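Local coordinates for protein putative tagatose-6-phosphate ketose/aldose isomerase (Escherichia coli, PDB 3C3J) that is a putative isomerase of the SIS family, built from two SIS domains, each with a five-stranded parallel sheet flanked by helices, at residues 17-22 and 166-171; 160-165 and 176-181. One frame throughout, in Å; residues are numbered along the deposited sequence.

In the fold
Both contacts use the segment between strand 159-160, at the edge of the first parallel sheet, and helix 174-187. Contact 2 (160-165 and 176-181) packs the start of that connection back on the helix it leads into, a local contact; its centre lies about 11 Å from the centre of the chain. Contact 1 (17-22 and 166-171) ties its later part to the short N-terminal helix 15-21, at least 144 residues away in sequence. Both are buried, though Arg-168 in contact 1 is exposed. Their chemistry differs: a carboxylate gripping backbone N-H groups in contact 1, mostly apolar packing, without a hydrogen bond between the segments, in contact 2. The two touch where His-22 meets Glu-164.

Contact 1 (17-22 and 166-171)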
loop_
_atom_site.group_PDB
_atom_site.type_symbol
_atom_site.label_atom_id
_atom_site.label_comp_id
_atom_site.label_asym_id
_atom_site.label_seq_id
_atom_site.Cartn_x
_atom_site.Cartn_y
_atom_site.Cartn_z
ATOM N N GLU A 17 3.778 -23.098 15.255
ATOM C CA GLU A 17 4.828 -23.927 14.675
ATOM C C GLU A 17 4.256 -25.090 13.876
ATOM O O GLU A 17 4.738 -25.383 12.776
ATOM C CB GLU A 17 5.803 -24.458 15.727
ATOM C CG GLU A 17 6.874 -25.312 15.079
ATOM C CD GLU A 17 7.872 -25.900 16.047
ATOM O OE1 GLU A 17 7.653 -25.810 17.281
ATOM O OE2 GLU A 17 8.865 -26.476 15.556
ATOM N N GLU A 18 3.242 -25.754 14.436
ATOM C CA GLU A 18 2.550 -26.843 13.759
ATOM C C GLU A 18 2.002 -26.394 12.400
ATOM O O GLU A 18 2.120 -27.092 11.405
ATOM C CB GLU A 18 1.406 -27.348 14.635
ATOM C CG GLU A 18 0.802 -28.691 14.185
ATOM C CD GLU A 18 -0.295 -28.579 13.127
ATOM O OE1 GLU A 18 -1.076 -27.611 13.177
ATOM O OE2 GLU A 18 -0.379 -29.479 12.240
ATOM N N GLU A 19 1.418 -25.203 12.402
ATOM C CA GLU A 19 0.784 -24.620 11.232
ATOM C C GLU A 19 1.816 -24.187 10.182
ATOM O O GLU A 19 1.587 -24.310 8.975
ATOM C CB GLU A 19 -0.173 -23.487 11.690
ATOM C CG GLU A 19 -1.410 -24.139 12.382
ATOM C CD GLU A 19 -2.176 -23.289 13.366
ATOM O OE1 GLU A 19 -1.882 -22.065 13.543
ATOM O OE2 GLU A 19 -3.111 -23.898 13.972
ATOM N N ILE A 20 2.959 -23.708 10.632
ATOM C CA ILE A 20 4.050 -23.400 9.712
ATOM C C ILE A 20 4.543 -24.680 9.051
ATOM O O ILE A 20 4.661 -24.764 7.822
ATOM C CB ILE A 20 5.227 -22.688 10.401
ATOM C CG1 ILE A 20 4.816 -21.286 10.849
ATOM C CG2 ILE A 20 6.429 -22.622 9.449
ATOM C CD1 ILE A 20 5.774 -20.666 11.879
ATOM N N ARG A 21 4.797 -25.706 9.860
ATOM C CA ARG A 21 5.409 -26.929 9.335
ATOM C C ARG A 21 4.503 -27.745 8.402
ATOM O O ARG A 21 5.021 -28.434 7.527
ATOM C CB ARG A 21 5.918 -27.799 10.473
ATOM C CG ARG A 21 7.085 -27.192 11.210
ATOM C CD ARG A 21 7.589 -28.157 12.258
ATOM N NE ARG A 21 8.769 -27.691 12.997
ATOM C CZ ARG A 21 10.015 -27.726 12.525
ATOM N NH1 ARG A 21 10.257 -28.120 11.292
ATOM N NH2 ARG A 21 11.028 -27.325 13.284
ATOM N N HIS A 22 3.179 -27.695 8.586
ATOM C CA HIS A 22 2.256 -28.447 7.718
ATOM C C HIS A 22 1.877 -27.759 6.396
ATOM O O HIS A 22 1.054 -28.268 5.631
ATOM C CB HIS A 22 1.029 -28.991 8.493
ATOM C CG HIS A 22 -0.019 -27.983 8.876
ATOM N ND1 HIS A 22 -0.355 -26.885 8.115
ATOM C CD2 HIS A 22 -0.869 -27.972 9.933
ATOM C CE1 HIS A 22 -1.356 -26.241 8.693
ATOM N NE2 HIS A 22 -1.679 -26.877 9.803
ATOM N N HIS A 166 -7.306 -24.168 8.886
ATOM C CA HIS A 166 -8.097 -23.270 9.732
ATOM C C HIS A 166 -7.233 -23.013 10.966
ATOM O O HIS A 166 -7.441 -23.624 12.017
ATOM C CB HIS A 166 -9.441 -23.883 10.110
ATOM C CG HIS A 166 -10.386 -22.927 10.794
ATOM N ND1 HIS A 166 -11.733 -23.177 10.916
ATOM C CD2 HIS A 166 -10.185 -21.710 11.359
ATOM C CE1 HIS A 166 -12.317 -22.176 11.558
ATOM N NE2 HIS A 166 -11.398 -21.274 11.843
ATOM N N ASP A 167 -6.243 -22.127 10.805
ATOM C CA ASP A 167 -5.182 -21.919 11.794
ATOM C C ASP A 167 -5.747 -21.544 13.160
ATOM O O ASP A 167 -6.618 -20.656 13.263
ATOM C CB ASP A 167 -4.212 -20.814 11.346
ATOM C CG ASP A 167 -3.378 -21.188 10.124
ATOM O OD1 ASP A 167 -3.031 -22.383 9.923
ATOM O OD2 ASP A 167 -3.033 -20.248 9.371
ATOM N N ARG A 168 -5.272 -22.244 14.189
ATOM C CA ARG A 168 -5.604 -21.952 15.589
ATOM C C ARG A 168 -4.777 -20.772 16.128
ATOM O O ARG A 168 -5.261 -20.007 16.962
ATOM C CB ARG A 168 -5.363 -23.175 16.474
ATOM C CG ARG A 168 -6.284 -24.349 16.225
ATOM C CD ARG A 168 -5.960 -25.490 17.165
ATOM N NE ARG A 168 -6.723 -26.690 16.869
ATOM C CZ ARG A 168 -7.995 -26.885 17.197
ATOM N NH1 ARG A 168 -8.606 -28.016 16.890
ATOM N NH2 ARG A 168 -8.667 -25.955 17.810
ATOM N N GLY A 169 -3.542 -20.635 15.655
ATOM C CA GLY A 169 -2.694 -19.485 15.989
ATOM C C GLY A 169 -3.354 -18.179 15.597
ATOM O O GLY A 169 -4.016 -18.101 14.551
ATOM N N PHE A 170 -3.205 -17.169 16.459
ATOM C CA PHE A 170 -3.598 -15.785 16.189
ATOM C C PHE A 170 -3.115 -15.310 14.800
ATOM O O PHE A 170 -3.873 -14.743 14.010
ATOM C CB PHE A 170 -2.964 -14.886 17.280
ATOM C CG PHE A 170 -3.099 -13.425 17.028
ATOM C CD1 PHE A 170 -4.336 -12.818 17.117
ATOM C CD2 PHE A 170 -1.990 -12.643 16.721
ATOM C CE1 PHE A 170 -4.468 -11.453 16.886
ATOM C CE2 PHE A 170 -2.111 -11.293 16.493
ATOM C CZ PHE A 170 -3.341 -10.693 16.572
ATOM N N ALA A 171 -1.831 -15.518 14.558
ATOM C CA ALA A 171 -1.167 -15.118 13.332
ATOM C C ALA A 171 -1.386 -16.192 12.265
ATOM O O ALA A 171 -1.016 -17.348 12.468
ATOM C CB ALA A 171 0.303 -14.922 13.595
HETATM O O HOH W 1 -0.552 -20.104 12.331
#
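Glu-19, on the short helix 15-21, faces a loop without regular structure, its CA 6.6 Å from the CA of Asp-167. Two successive amides of that loop turn to its carboxylate. Arg-168 N donates to Glu-19 OE2 at 2.7 Å, from above the carboxylate plane, and Gly-169 N donates to Glu-19 OE1 at 3.0 Å, on the syn lone pair. With CG beside the backbone N (chi1 -72°) and the chain extended beyond it, Glu-19 reaches the loop. A water also donates to OE1 and to Ala-171 O, extending the grip by two residues. Asp-167 slides past Glu-19 in the opposite direction; its OD1 lies 3.4 Å from Glu-19 CG and 3.8 Å from Glu-19 OE1, a like-charge approach probably eased by the donors on both acids. For Asp-167 these include Ser-174 OG on OD1, and Thr-173 N and Ser-175 OG on OD2. Thus in the first SIS domain the connection from edge strand 159-160 to helix 174-187 is held to helix 15-21 by a carboxylate on two successive N-H groups, and to helix 174-187 by Asp-167. Ile-20 packs on helix 335-356, Ala-171 touches helix 235-249, and Arg-112, after strand 105-111, bonds to Gly-169 O.

Contact 2 (160-165 and 176-181); sequences LMPAET and ITTMMA
Met-161, a selenomethionine just beyond strand 159-160, begins the packing against helix 174-187, its CA 7.0 Å from that of Met-179. Its CG sits beside the backbone N (chi1 -62°) and meets Met-179 CG, also a selenomethionine carbon, at 3.8 Å; the two side chains cross at about a right angle. The bend at chi2 (-61°) brings SE to the helix backbone, 3.8 Å from Thr-178 O and 3.9 Å from Met-179 CA. Pro-162 follows and meets Thr-178 tip to tip, ring carbon CD against methyl CG2 at 3.8 Å. That methyl is anti to the backbone N of Thr-178, and it also lies 4.0 Å from Met-161 SE. The chain then makes a 3-10 turn over 163-165, on which Glu-164 forms a salt bridge with Arg-29 of helix 23-49. Thr-165 closes the turn: its N and its OG1 both donate to Pro-162 O, OG1 at 2.7 Å and in the carbonyl plane. With OG1 so engaged, Thr-165 CG2 is the branch that meets Thr-178, 3.5 Å from Thr-178 OG1, the two side chains crossing at about a right angle. Thr-178 OG1 is itself hydrogen-bonded to Ser-174 O, one helical turn back. Helix 23-49 adjoins, with Ala-26 against Thr-165 and Trp-27 and Ser-30 against Thr-178. The hydroxyls of Thr-165 and Thr-178 are thus each bonded to a carbonyl on their own side, while mainly methyls, methylenes and selenium meet, with Thr-178 O and OG1 touched but not bonded across the contact. Here the connection from the sheet's edge strand folds back on the helix it leads into, in the first SIS domain, held by van der Waals packing.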
loop_
_atom_site.group_PDB
_atom_site.type_symbol
_atom_site.label_atom_id
_atom_site.label_comp_id
_atom_site.label_asym_id
_atom_site.label_seq_id
_atom_site.Cartn_x
_atom_site.Cartn_y
_atom_site.Cartn_z
ATOM N N LEU A 160 -13.255 -24.605 -0.498
ATOM C CA LEU A 160 -12.861 -24.885 0.878
ATOM C C LEU A 160 -11.410 -25.352 0.954
ATOM O O LEU A 160 -10.997 -26.238 0.187
ATOM C CB LEU A 160 -13.791 -25.959 1.444
ATOM C CG LEU A 160 -13.726 -26.225 2.945
ATOM C CD1 LEU A 160 -14.112 -24.992 3.768
ATOM C CD2 LEU A 160 -14.639 -27.440 3.281
HETATM N N MSE A 161 -10.644 -24.788 1.883
HETATM C CA MSE A 161 -9.227 -25.156 2.044
HETATM C C MSE A 161 -9.173 -26.424 2.905
HETATM O O MSE A 161 -10.183 -26.761 3.559
HETATM C CB MSE A 161 -8.449 -24.020 2.711
HETATM C CG MSE A 161 -8.408 -22.738 1.935
HETATM SE SE MSE A 161 -7.555 -22.944 0.184
HETATM C CE MSE A 161 -9.089 -23.374 -0.996
ATOM N N PRO A 162 -8.033 -27.149 2.889
ATOM C CA PRO A 162 -7.916 -28.310 3.775
ATOM C C PRO A 162 -8.110 -27.941 5.250
ATOM O O PRO A 162 -7.758 -26.845 5.688
ATOM C CB PRO A 162 -6.503 -28.837 3.490
ATOM C CG PRO A 162 -6.208 -28.296 2.076
ATOM C CD PRO A 162 -6.826 -26.967 2.073
ATOM N N ALA A 163 -8.708 -28.856 5.992
ATOM C CA ALA A 163 -9.114 -28.612 7.373
ATOM C C ALA A 163 -7.992 -28.098 8.267
ATOM O O ALA A 163 -8.232 -27.233 9.104
ATOM C CB ALA A 163 -9.721 -29.859 7.969
ATOM N N GLU A 164 -6.770 -28.606 8.093
ATOM C CA GLU A 164 -5.655 -28.189 8.947
ATOM C C GLU A 164 -5.260 -26.732 8.776
ATOM O O GLU A 164 -4.550 -26.183 9.624
ATOM C CB GLU A 164 -4.413 -29.069 8.750
ATOM C CG GLU A 164 -3.647 -28.900 7.395
ATOM C CD GLU A 164 -4.181 -29.761 6.275
ATOM O OE1 GLU A 164 -5.381 -30.094 6.305
ATOM O OE2 GLU A 164 -3.381 -30.112 5.367
ATOM N N THR A 165 -5.718 -26.103 7.702
ATOM C CA THR A 165 -5.367 -24.704 7.440
ATOM C C THR A 165 -6.302 -23.702 8.135
ATOM O O THR A 165 -6.104 -22.508 7.988
ATOM C CB THR A 165 -5.295 -24.377 5.919
ATOM O OG1 THR A 165 -6.622 -24.377 5.350
ATOM C CG2 THR A 165 -4.400 -25.365 5.196
ATOM N N ILE A 176 -3.173 -18.422 4.986
ATOM C CA ILE A 176 -2.795 -17.472 3.953
ATOM C C ILE A 176 -2.054 -18.153 2.781
ATOM O O ILE A 176 -2.428 -17.976 1.636
ATOM C CB ILE A 176 -2.019 -16.222 4.495
ATOM C CG1 ILE A 176 -1.613 -15.300 3.332
ATOM C CG2 ILE A 176 -0.776 -16.577 5.299
ATOM C CD1 ILE A 176 -0.326 -15.616 2.662
ATOM N N THR A 177 -1.018 -18.930 3.058
ATOM C CA THR A 177 -0.258 -19.550 1.968
ATOM C C THR A 177 -1.113 -20.551 1.164
ATOM O O THR A 177 -1.010 -20.612 -0.079
ATOM C CB THR A 177 1.065 -20.166 2.458
ATOM O OG1 THR A 177 0.788 -21.196 3.428
ATOM C CG2 THR A 177 2.006 -19.037 3.020
ATOM N N THR A 178 -2.001 -21.284 1.827
ATOM C CA THR A 178 -2.804 -22.259 1.097
ATOM C C THR A 178 -3.868 -21.574 0.233
ATOM O O THR A 178 -4.089 -21.958 -0.929
ATOM C CB THR A 178 -3.389 -23.369 2.030
ATOM O OG1 THR A 178 -2.331 -23.914 2.839
ATOM C CG2 THR A 178 -4.034 -24.490 1.184
HETATM N N MSE A 179 -4.469 -20.511 0.762
HETATM C CA MSE A 179 -5.404 -19.705 -0.014
HETATM C C MSE A 179 -4.722 -19.078 -1.220
HETATM O O MSE A 179 -5.296 -19.077 -2.303
HETATM C CB MSE A 179 -6.068 -18.629 0.863
HETATM C CG MSE A 179 -7.093 -19.225 1.823
HETATM SE SE MSE A 179 -8.130 -17.887 2.834
HETATM C CE MSE A 179 -6.684 -16.884 3.582
HETATM N N MSE A 180 -3.496 -18.580 -1.032
HETATM C CA MSE A 180 -2.750 -17.966 -2.104
HETATM C C MSE A 180 -2.422 -18.947 -3.237
HETATM O O MSE A 180 -2.619 -18.642 -4.412
HETATM C CB MSE A 180 -1.463 -17.328 -1.584
HETATM C CG MSE A 180 -0.717 -16.585 -2.672
HETATM SE SE MSE A 180 0.469 -15.225 -1.933
HETATM C CE MSE A 180 1.592 -16.364 -0.737
ATOM N N ALA A 181 -1.904 -20.113 -2.871
ATOM C CA ALA A 181 -1.589 -21.178 -3.835
ATOM C C ALA A 181 -2.842 -21.639 -4.560
ATOM O O ALA A 181 -2.812 -21.877 -5.769
ATOM C CB ALA A 181 -0.935 -22.361 -3.127
#